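Local coordinates for protein cortical-lytic enzyme (Clostridium perfringens, PDB 5JIP) that probably acts as a lysozyme-type muramidase of glycoside hydrolase family 25, cleaving cortex peptidoglycan during spore germination, at residues L122-R135 with Y158-D172. Numbering follows the deposited sequence.
Sequences LTTTELVNWIDRFR and YDDFKVPGKGYPLSD
Arg-135 reaches Asp-172 end-on: NH1 and NH2 both point at the same oxygen, with NH1 to OD1 at 3.0 Å and an N-H...O angle of 158°. Along its other edge the guanidinium takes Asp-132 side-on, NE and NH2 sharing that residue's OD1, and NH2 also bonds weakly to Pro-169 O. Bends at chi2 and chi3 (-101° and -69°) fold the arginine back, its flat end between the two carboxylates. Asp-132 OD1 also salt-bridges Lys-280 of the second subunit. At the helix start, Thr-124 OG1 sits 3.2 Å from Tyr-158 O, a weak bond, with Asp-159 OD2 3.3 Å from the same OG1, while a water joins Thr-125 OG1 to Pro-164 O.

Between these polar ends the packing is apolar and includes the Phe-161 ring. Val-128 CG1 meets Val-163 CG2 and Leu-170 CG, both at 3.7 Å; Ile-131 CG2 rests on Leu-170 CD1. Leu-127 sends CD2 over the centre of the Tyr-158 ring, a CH-pi contact, and the phenol OH bonds to Pro-117 O.

Helix 124-142 of the TIM-barrel domain thus holds the loop before strand 175-178 by apolar packing in the middle and this salt-bridge network at one end, where Arg-135 and Lys-280 probably balance the carboxylates.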
ATOM      1  N   LEU A 122       8.452  14.608  33.557  1.00 15.08           N
ATOM      2  CA  LEU A 122       9.124  14.057  32.388  1.00 16.40           C
ATOM      3  C   LEU A 122       9.326  15.143  31.347  1.00 15.52           C
ATOM      4  O   LEU A 122       8.455  15.993  31.138  1.00 17.57           O
ATOM      5  CB  LEU A 122       8.336  12.898  31.758  1.00 16.24           C
ATOM      6  CG  LEU A 122       8.111  11.653  32.620  1.00 18.94           C
ATOM      7  CD1 LEU A 122       7.306  10.620  31.835  1.00 18.96           C
ATOM      8  CD2 LEU A 122       9.408  11.067  33.098  1.00 17.11           C
ATOM      9  N   THR A 123      10.489  15.113  30.701  1.00 17.53           N
ATOM     10  CA  THR A 123      10.680  15.925  29.513  1.00 18.76           C
ATOM     11  C   THR A 123       9.892  15.326  28.343  1.00 18.50           C
ATOM     12  O   THR A 123       9.491  14.158  28.354  1.00 14.01           O
ATOM     13  CB  THR A 123      12.163  16.016  29.149  1.00 15.36           C
ATOM     14  OG1 THR A 123      12.604  14.749  28.659  1.00 19.17           O
ATOM     15  CG2 THR A 123      13.001  16.376  30.351  1.00 19.59           C
ATOM     16  N   THR A 124       9.669  16.153  27.323  1.00 16.96           N
ATOM     17  CA  THR A 124       9.056  15.646  26.104  1.00 16.07           C
ATOM     18  C   THR A 124       9.855  14.483  25.524  1.00 17.60           C
ATOM     19  O   THR A 124       9.276  13.496  25.052  1.00 14.46           O
ATOM     20  CB  THR A 124       8.920  16.774  25.106  1.00 16.34           C
ATOM     21  OG1 THR A 124       8.103  17.789  25.688  1.00 20.03           O
ATOM     22  CG2 THR A 124       8.301  16.273  23.786  1.00 17.42           C
ATOM     23  N   THR A 125      11.191  14.568  25.553  1.00 12.55           N
ATOM     24  CA  THR A 125      11.992  13.450  25.054  1.00 14.25           C
ATOM     25  C   THR A 125      11.729  12.203  25.878  1.00 14.85           C
ATOM     26  O   THR A 125      11.569  11.106  25.333  1.00 12.26           O
ATOM     27  CB  THR A 125      13.485  13.794  25.077  1.00 19.14           C
ATOM     28  OG1 THR A 125      13.727  14.961  24.275  1.00 20.07           O
ATOM     29  CG2 THR A 125      14.335  12.626  24.548  1.00 18.89           C
ATOM     30  N   GLU A 126      11.677  12.346  27.199  1.00 12.51           N
ATOM     31  CA  GLU A 126      11.461  11.182  28.041  1.00 13.33           C
ATOM     32  C   GLU A 126      10.078  10.576  27.804  1.00 10.90           C
ATOM     33  O   GLU A 126       9.944   9.346  27.729  1.00 10.27           O
ATOM     34  CB  GLU A 126      11.650  11.564  29.511  1.00 14.45           C
ATOM     35  CG  GLU A 126      13.099  11.849  29.870  1.00 16.16           C
ATOM     36  CD  GLU A 126      13.274  12.454  31.243  1.00 19.27           C
ATOM     37  OE1 GLU A 126      12.416  13.267  31.659  1.00 16.58           O
ATOM     38  OE2 GLU A 126      14.285  12.102  31.901  1.00 27.13           O
ATOM     39  N   LEU A 127       9.046  11.413  27.690  1.00  9.15           N
ATOM     40  CA  LEU A 127       7.696  10.879  27.497  1.00 11.16           C
ATOM     41  C   LEU A 127       7.591  10.185  26.145  1.00 15.33           C
ATOM     42  O   LEU A 127       7.128   9.044  26.051  1.00 10.82           O
ATOM     43  CB  LEU A 127       6.661  11.986  27.609  1.00 10.23           C
ATOM     44  CG  LEU A 127       5.202  11.572  27.380  1.00 15.81           C
ATOM     45  CD1 LEU A 127       4.774  10.548  28.397  1.00 15.81           C
ATOM     46  CD2 LEU A 127       4.245  12.756  27.457  1.00 24.71           C
ATOM     47  N   VAL A 128       8.057  10.846  25.088  1.00 12.45           N
ATOM     48  CA  VAL A 128       7.948  10.266  23.757  1.00 10.46           C
ATOM     49  C   VAL A 128       8.803   9.006  23.651  1.00 11.98           C
ATOM     50  O   VAL A 128       8.375   8.022  23.053  1.00 12.07           O
ATOM     51  CB  VAL A 128       8.308  11.316  22.682  1.00 12.65           C
ATOM     52  CG1 VAL A 128       8.431  10.680  21.307  1.00 12.23           C
ATOM     53  CG2 VAL A 128       7.269  12.465  22.615  1.00 15.28           C
ATOM     54  N   ASN A 129      10.037   9.016  24.185  1.00  9.35           N
ATOM     55  CA  ASN A 129      10.840   7.802  24.194  1.00  9.84           C
ATOM     56  C   ASN A 129      10.102   6.638  24.861  1.00 10.55           C
ATOM     57  O   ASN A 129      10.212   5.488  24.420  1.00 13.36           O
ATOM     58  CB  ASN A 129      12.167   8.047  24.906  1.00 17.46           C
ATOM     59  CG  ASN A 129      13.169   8.762  24.034  1.00 24.56           C
ATOM     60  OD1 ASN A 129      12.916   9.033  22.851  1.00 18.16           O
ATOM     61  ND2 ASN A 129      14.320   9.061  24.607  1.00 22.83           N
ATOM     62  N   TRP A 130       9.377   6.910  25.945  1.00 11.32           N
ATOM     63  CA  TRP A 130       8.643   5.844  26.627  1.00 11.97           C
ATOM     64  C   TRP A 130       7.531   5.287  25.744  1.00  8.69           C
ATOM     65  O   TRP A 130       7.398   4.073  25.590  1.00  9.42           O
ATOM     66  CB  TRP A 130       8.085   6.365  27.952  1.00 10.59           C
ATOM     67  CG  TRP A 130       7.518   5.295  28.795  1.00 12.19           C
ATOM     68  CD1 TRP A 130       8.141   4.627  29.821  1.00 12.08           C
ATOM     69  CD2 TRP A 130       6.205   4.733  28.693  1.00 10.90           C
ATOM     70  NE1 TRP A 130       7.294   3.686  30.349  1.00 10.81           N
ATOM     71  CE2 TRP A 130       6.099   3.733  29.676  1.00  7.34           C
ATOM     72  CE3 TRP A 130       5.102   4.980  27.858  1.00 12.01           C
ATOM     73  CZ2 TRP A 130       4.917   2.987  29.865  1.00 10.42           C
ATOM     74  CZ3 TRP A 130       3.953   4.239  28.040  1.00  9.96           C
ATOM     75  CH2 TRP A 130       3.867   3.257  29.043  1.00  9.85           C
ATOM     76  N   ILE A 131       6.742   6.169  25.124  1.00 10.55           N
ATOM     77  CA  ILE A 131       5.696   5.729  24.206  1.00 11.16           C
ATOM     78  C   ILE A 131       6.295   4.934  23.053  1.00  8.13           C
ATOM     79  O   ILE A 131       5.802   3.865  22.683  1.00  7.00           O
ATOM     80  CB  ILE A 131       4.916   6.943  23.694  1.00  8.93           C
ATOM     81  CG1 ILE A 131       4.238   7.635  24.862  1.00  9.06           C
ATOM     82  CG2 ILE A 131       3.947   6.526  22.568  1.00  8.50           C
ATOM     83  CD1 ILE A 131       3.630   8.958  24.470  1.00  9.93           C
ATOM     84  N   ASP A 132       7.363   5.465  22.462  1.00  8.77           N
ATOM     85  CA  ASP A 132       8.006   4.846  21.313  1.00  8.14           C
ATOM     86  C   ASP A 132       8.533   3.457  21.659  1.00 11.24           C
ATOM     87  O   ASP A 132       8.478   2.536  20.840  1.00 10.16           O
ATOM     88  CB  ASP A 132       9.133   5.780  20.859  1.00 12.41           C
ATOM     89  CG  ASP A 132       9.532   5.589  19.408  1.00 16.88           C
ATOM     90  OD1 ASP A 132       8.744   5.046  18.607  1.00 13.40           O
ATOM     91  OD2 ASP A 132      10.657   6.008  19.079  1.00 17.64           O
ATOM     92  N   ARG A 133       9.060   3.283  22.877  1.00  8.60           N
ATOM     93  CA  ARG A 133       9.536   1.973  23.285  1.00 12.56           C
ATOM     94  C   ARG A 133       8.378   1.006  23.448  1.00  7.23           C
ATOM     95  O   ARG A 133       8.473  -0.166  23.058  1.00  9.84           O
ATOM     96  CB  ARG A 133      10.321   2.092  24.601  1.00 12.76           C
ATOM     97  CG  ARG A 133      10.683   0.746  25.238  1.00 15.59           C
ATOM     98  CD  ARG A 133      11.649  -0.073  24.379  1.00 22.67           C
ATOM     99  NE  ARG A 133      12.883   0.668  24.125  1.00 33.06           N
ATOM    100  CZ  ARG A 133      13.973   0.611  24.890  1.00 44.09           C
ATOM    101  NH1 ARG A 133      15.046   1.331  24.569  1.00 43.29           N
ATOM    102  NH2 ARG A 133      14.004  -0.161  25.973  1.00 31.34           N
ATOM    103  N   PHE A 134       7.292   1.479  24.053  1.00  8.79           N
ATOM    104  CA  PHE A 134       6.079   0.670  24.172  1.00  8.46           C
ATOM    105  C   PHE A 134       5.602   0.243  22.789  1.00  8.26           C
ATOM    106  O   PHE A 134       5.371  -0.944  22.533  1.00 10.30           O
ATOM    107  CB  PHE A 134       5.005   1.467  24.906  1.00  8.78           C
ATOM    108  CG  PHE A 134       3.755   0.661  25.242  1.00  7.87           C
ATOM    109  CD1 PHE A 134       2.844   0.296  24.256  1.00  8.25           C
ATOM    110  CD2 PHE A 134       3.498   0.285  26.546  1.00  8.67           C
ATOM    111  CE1 PHE A 134       1.692  -0.450  24.570  1.00  8.45           C
ATOM    112  CE2 PHE A 134       2.331  -0.453  26.873  1.00  5.73           C
ATOM    113  CZ  PHE A 134       1.442  -0.818  25.879  1.00  8.54           C
ATOM    114  N   ARG A 135       5.535   1.194  21.862  1.00  8.90           N
ATOM    115  CA  ARG A 135       5.153   0.876  20.486  1.00  8.53           C
ATOM    116  C   ARG A 135       6.073  -0.177  19.858  1.00 10.35           C
ATOM    117  O   ARG A 135       5.603  -1.128  19.211  1.00  8.30           O
ATOM    118  CB  ARG A 135       5.141   2.164  19.665  1.00  7.61           C
ATOM    119  CG  ARG A 135       4.827   1.988  18.187  1.00  9.10           C
ATOM    120  CD  ARG A 135       6.070   2.020  17.348  1.00  8.93           C
ATOM    121  NE  ARG A 135       6.652   3.367  17.344  1.00  8.61           N
ATOM    122  CZ  ARG A 135       6.398   4.322  16.453  1.00 16.34           C
ATOM    123  NH1 ARG A 135       5.592   4.091  15.434  1.00 12.18           N
ATOM    124  NH2 ARG A 135       6.982   5.515  16.567  1.00 15.31           N
ATOM    125  N   TYR A 158       3.331  19.024  26.175  1.00 15.79           N
ATOM    126  CA  TYR A 158       4.586  18.371  25.828  1.00 21.46           C
ATOM    127  C   TYR A 158       5.117  18.881  24.495  1.00 20.53           C
ATOM    128  O   TYR A 158       5.679  18.130  23.700  1.00 16.58           O
ATOM    129  CB  TYR A 158       4.404  16.862  25.820  1.00 17.94           C
ATOM    130  CG  TYR A 158       4.394  16.297  27.214  1.00 20.89           C
ATOM    131  CD1 TYR A 158       5.584  16.041  27.881  1.00 17.18           C
ATOM    132  CD2 TYR A 158       3.194  16.055  27.881  1.00 20.58           C
ATOM    133  CE1 TYR A 158       5.588  15.537  29.165  1.00 15.97           C
ATOM    134  CE2 TYR A 158       3.184  15.547  29.169  1.00 15.81           C
ATOM    135  CZ  TYR A 158       4.378  15.287  29.801  1.00 20.11           C
ATOM    136  OH  TYR A 158       4.393  14.779  31.071  1.00 21.92           O
ATOM    137  N   ASP A 159       4.924  20.177  24.242  1.00 20.64           N
ATOM    138  CA  ASP A 159       5.545  20.847  23.103  1.00 24.01           C
ATOM    139  C   ASP A 159       5.104  20.217  21.794  1.00 23.12           C
ATOM    140  O   ASP A 159       5.916  20.034  20.886  1.00 19.79           O
ATOM    141  CB  ASP A 159       7.076  20.800  23.184  1.00 27.16           C
ATOM    142  CG  ASP A 159       7.639  21.640  24.306  1.00 38.40           C
ATOM    143  OD1 ASP A 159       7.367  22.860  24.336  1.00 48.25           O
ATOM    144  OD2 ASP A 159       8.368  21.066  25.146  1.00 46.59           O
ATOM    145  N   ASP A 160       3.826  19.858  21.681  1.00 19.47           N
ATOM    146  CA  ASP A 160       3.346  19.288  20.430  1.00 16.08           C
ATOM    147  C   ASP A 160       3.967  17.923  20.163  1.00 14.17           C
ATOM    148  O   ASP A 160       3.970  17.453  19.027  1.00 15.37           O
ATOM    149  CB  ASP A 160       3.663  20.247  19.267  1.00 25.78           C
ATOM    150  CG  ASP A 160       2.641  20.194  18.127  1.00 26.74           C
ATOM    151  OD1 ASP A 160       1.474  19.861  18.379  1.00 27.34           O
ATOM    152  OD2 ASP A 160       3.001  20.532  16.966  1.00 21.25           O
ATOM    153  N   PHE A 161       4.535  17.282  21.183  1.00 10.23           N
ATOM    154  CA  PHE A 161       5.265  16.025  21.023  1.00 13.03           C
ATOM    155  C   PHE A 161       6.443  16.179  20.064  1.00 13.01           C
ATOM    156  O   PHE A 161       6.910  15.207  19.463  1.00 11.76           O
ATOM    157  CB  PHE A 161       4.353  14.889  20.532  1.00 13.45           C
ATOM    158  CG  PHE A 161       3.492  14.280  21.592  1.00 12.72           C
ATOM    159  CD1 PHE A 161       3.469  14.767  22.896  1.00 18.15           C
ATOM    160  CD2 PHE A 161       2.716  13.175  21.286  1.00 11.24           C
ATOM    161  CE1 PHE A 161       2.658  14.162  23.873  1.00 19.53           C
ATOM    162  CE2 PHE A 161       1.926  12.586  22.241  1.00 14.57           C
ATOM    163  CZ  PHE A 161       1.888  13.088  23.539  1.00 15.41           C
ATOM    164  N   LYS A 162       6.959  17.393  19.942  1.00 15.14           N
ATOM    165  CA  LYS A 162       8.188  17.619  19.181  1.00 16.52           C
ATOM    166  C   LYS A 162       9.387  17.302  20.054  1.00 18.44           C
ATOM    167  O   LYS A 162       9.533  17.859  21.143  1.00 17.47           O
ATOM    168  CB  LYS A 162       8.251  19.056  18.684  1.00 18.63           C
ATOM    169  CG  LYS A 162       9.448  19.318  17.765  1.00 24.06           C
ATOM    170  CD  LYS A 162       9.346  20.671  17.095  1.00 28.98           C
ATOM    171  CE  LYS A 162      10.405  20.807  16.004  1.00 33.04           C
ATOM    172  NZ  LYS A 162      10.478  22.178  15.394  1.00 47.50           N
ATOM    173  N   VAL A 163      10.230  16.388  19.598  1.00 12.21           N
ATOM    174  CA  VAL A 163      11.407  15.967  20.347  1.00 10.17           C
ATOM    175  C   VAL A 163      12.602  16.748  19.813  1.00 12.33           C
ATOM    176  O   VAL A 163      12.875  16.673  18.610  1.00 12.59           O
ATOM    177  CB  VAL A 163      11.649  14.465  20.231  1.00 13.52           C
ATOM    178  CG1 VAL A 163      12.988  14.085  20.895  1.00 15.00           C
ATOM    179  CG2 VAL A 163      10.462  13.729  20.872  1.00 13.34           C
ATOM    180  N   PRO A 164      13.341  17.459  20.656  1.00 14.74           N
ATOM    181  CA  PRO A 164      14.545  18.177  20.189  1.00 17.32           C
ATOM    182  C   PRO A 164      15.466  17.289  19.361  1.00 15.03           C
ATOM    183  O   PRO A 164      15.849  16.200  19.770  1.00 18.43           O
ATOM    184  CB  PRO A 164      15.211  18.608  21.502  1.00 19.83           C
ATOM    185  CG  PRO A 164      14.057  18.808  22.441  1.00 24.92           C
ATOM    186  CD  PRO A 164      13.063  17.724  22.078  1.00 17.30           C
ATOM    187  N   GLY A 165      15.807  17.765  18.171  1.00 19.21           N
ATOM    188  CA  GLY A 165      16.691  17.017  17.295  1.00 17.48           C
ATOM    189  C   GLY A 165      16.051  15.898  16.492  1.00 21.73           C
ATOM    190  O   GLY A 165      16.710  15.342  15.602  1.00 20.92           O
ATOM    191  N   LYS A 166      14.780  15.564  16.745  1.00 14.13           N
ATOM    192  CA  LYS A 166      14.204  14.324  16.242  1.00 18.16           C
ATOM    193  C   LYS A 166      12.841  14.493  15.594  1.00 17.20           C
ATOM    194  O   LYS A 166      12.243  13.489  15.187  1.00 18.46           O
ATOM    195  CB  LYS A 166      14.078  13.298  17.381  1.00 24.61           C
ATOM    196  CG  LYS A 166      15.403  12.878  18.011  1.00 26.08           C
ATOM    197  CD  LYS A 166      16.209  12.005  17.060  1.00 29.49           C
ATOM    198  CE  LYS A 166      17.524  11.551  17.702  1.00 42.87           C
ATOM    199  NZ  LYS A 166      17.289  10.663  18.868  1.00 51.50           N
ATOM    200  N   GLY A 167      12.325  15.707  15.496  1.00 14.96           N
ATOM    201  CA  GLY A 167      11.034  15.890  14.857  1.00 15.06           C
ATOM    202  C   GLY A 167       9.912  15.341  15.715  1.00 16.40           C
ATOM    203  O   GLY A 167       9.845  15.595  16.919  1.00 13.03           O
ATOM    204  N   TYR A 168       9.032  14.561  15.083  1.00 13.16           N
ATOM    205  CA  TYR A 168       7.824  14.015  15.702  1.00 12.79           C
ATOM    206  C   TYR A 168       7.901  12.503  15.548  1.00 11.27           C
ATOM    207  O   TYR A 168       7.355  11.950  14.584  1.00 13.16           O
ATOM    208  CB  TYR A 168       6.564  14.557  15.038  1.00  9.76           C
ATOM    209  CG  TYR A 168       6.405  16.042  15.127  1.00 15.70           C
ATOM    210  CD1 TYR A 168       5.806  16.627  16.235  1.00 15.14           C
ATOM    211  CD2 TYR A 168       6.836  16.864  14.092  1.00 16.81           C
ATOM    212  CE1 TYR A 168       5.636  17.998  16.314  1.00 19.57           C
ATOM    213  CE2 TYR A 168       6.682  18.232  14.156  1.00 19.20           C
ATOM    214  CZ  TYR A 168       6.087  18.796  15.274  1.00 23.75           C
ATOM    215  OH  TYR A 168       5.921  20.154  15.350  1.00 27.12           O
ATOM    216  N   PRO A 169       8.586  11.807  16.463  1.00 10.16           N
ATOM    217  CA  PRO A 169       8.775  10.359  16.292  1.00 11.46           C
ATOM    218  C   PRO A 169       7.489   9.547  16.338  1.00 10.54           C
ATOM    219  O   PRO A 169       7.487   8.407  15.858  1.00 10.30           O
ATOM    220  CB  PRO A 169       9.699   9.984  17.459  1.00 13.10           C
ATOM    221  CG  PRO A 169      10.372  11.304  17.870  1.00 19.85           C
ATOM    222  CD  PRO A 169       9.321  12.334  17.626  1.00 10.90           C
ATOM    223  N   LEU A 170       6.416  10.058  16.931  1.00  9.17           N
ATOM    224  CA  LEU A 170       5.186   9.269  17.016  1.00  8.59           C
ATOM    225  C   LEU A 170       4.203   9.548  15.880  1.00 10.89           C
ATOM    226  O   LEU A 170       3.104   8.967  15.880  1.00  7.55           O
ATOM    227  CB  LEU A 170       4.501   9.528  18.348  1.00  6.66           C
ATOM    228  CG  LEU A 170       5.388   9.375  19.572  1.00  6.37           C
ATOM    229  CD1 LEU A 170       4.612   9.765  20.809  1.00 14.65           C
ATOM    230  CD2 LEU A 170       6.012   7.978  19.678  1.00  9.86           C
ATOM    231  N   SER A 171       4.563  10.405  14.918  1.00  7.82           N
ATOM    232  CA  SER A 171       3.602  10.884  13.924  1.00 10.23           C
ATOM    233  C   SER A 171       3.215   9.807  12.922  1.00  8.03           C
ATOM    234  O   SER A 171       2.311  10.035  12.100  1.00  5.84           O
ATOM    235  CB  SER A 171       4.173  12.111  13.188  1.00 10.62           C
ATOM    236  OG  SER A 171       5.338  11.804  12.420  1.00 13.46           O
ATOM    237  N   ASP A 172       3.885   8.665  12.947  1.00  7.24           N
ATOM    238  CA  ASP A 172       3.492   7.556  12.103  1.00  7.41           C
ATOM    239  C   ASP A 172       2.530   6.623  12.833  1.00  8.60           C
ATOM    240  O   ASP A 172       1.967   5.734  12.208  1.00  8.66           O
ATOM    241  CB  ASP A 172       4.720   6.776  11.600  1.00  9.31           C
ATOM    242  CG  ASP A 172       5.450   6.027  12.696  1.00 12.14           C
ATOM    243  OD1 ASP A 172       5.611   6.580  13.813  1.00 13.03           O
ATOM    244  OD2 ASP A 172       5.878   4.883  12.409  1.00 13.11           O
TER
HETATM  245  O   HOH W   1      15.770  15.120  22.470  1.00 22.33           O
HETATM  246  O   HOH W   2      15.153  10.432  21.246  1.00 29.15           O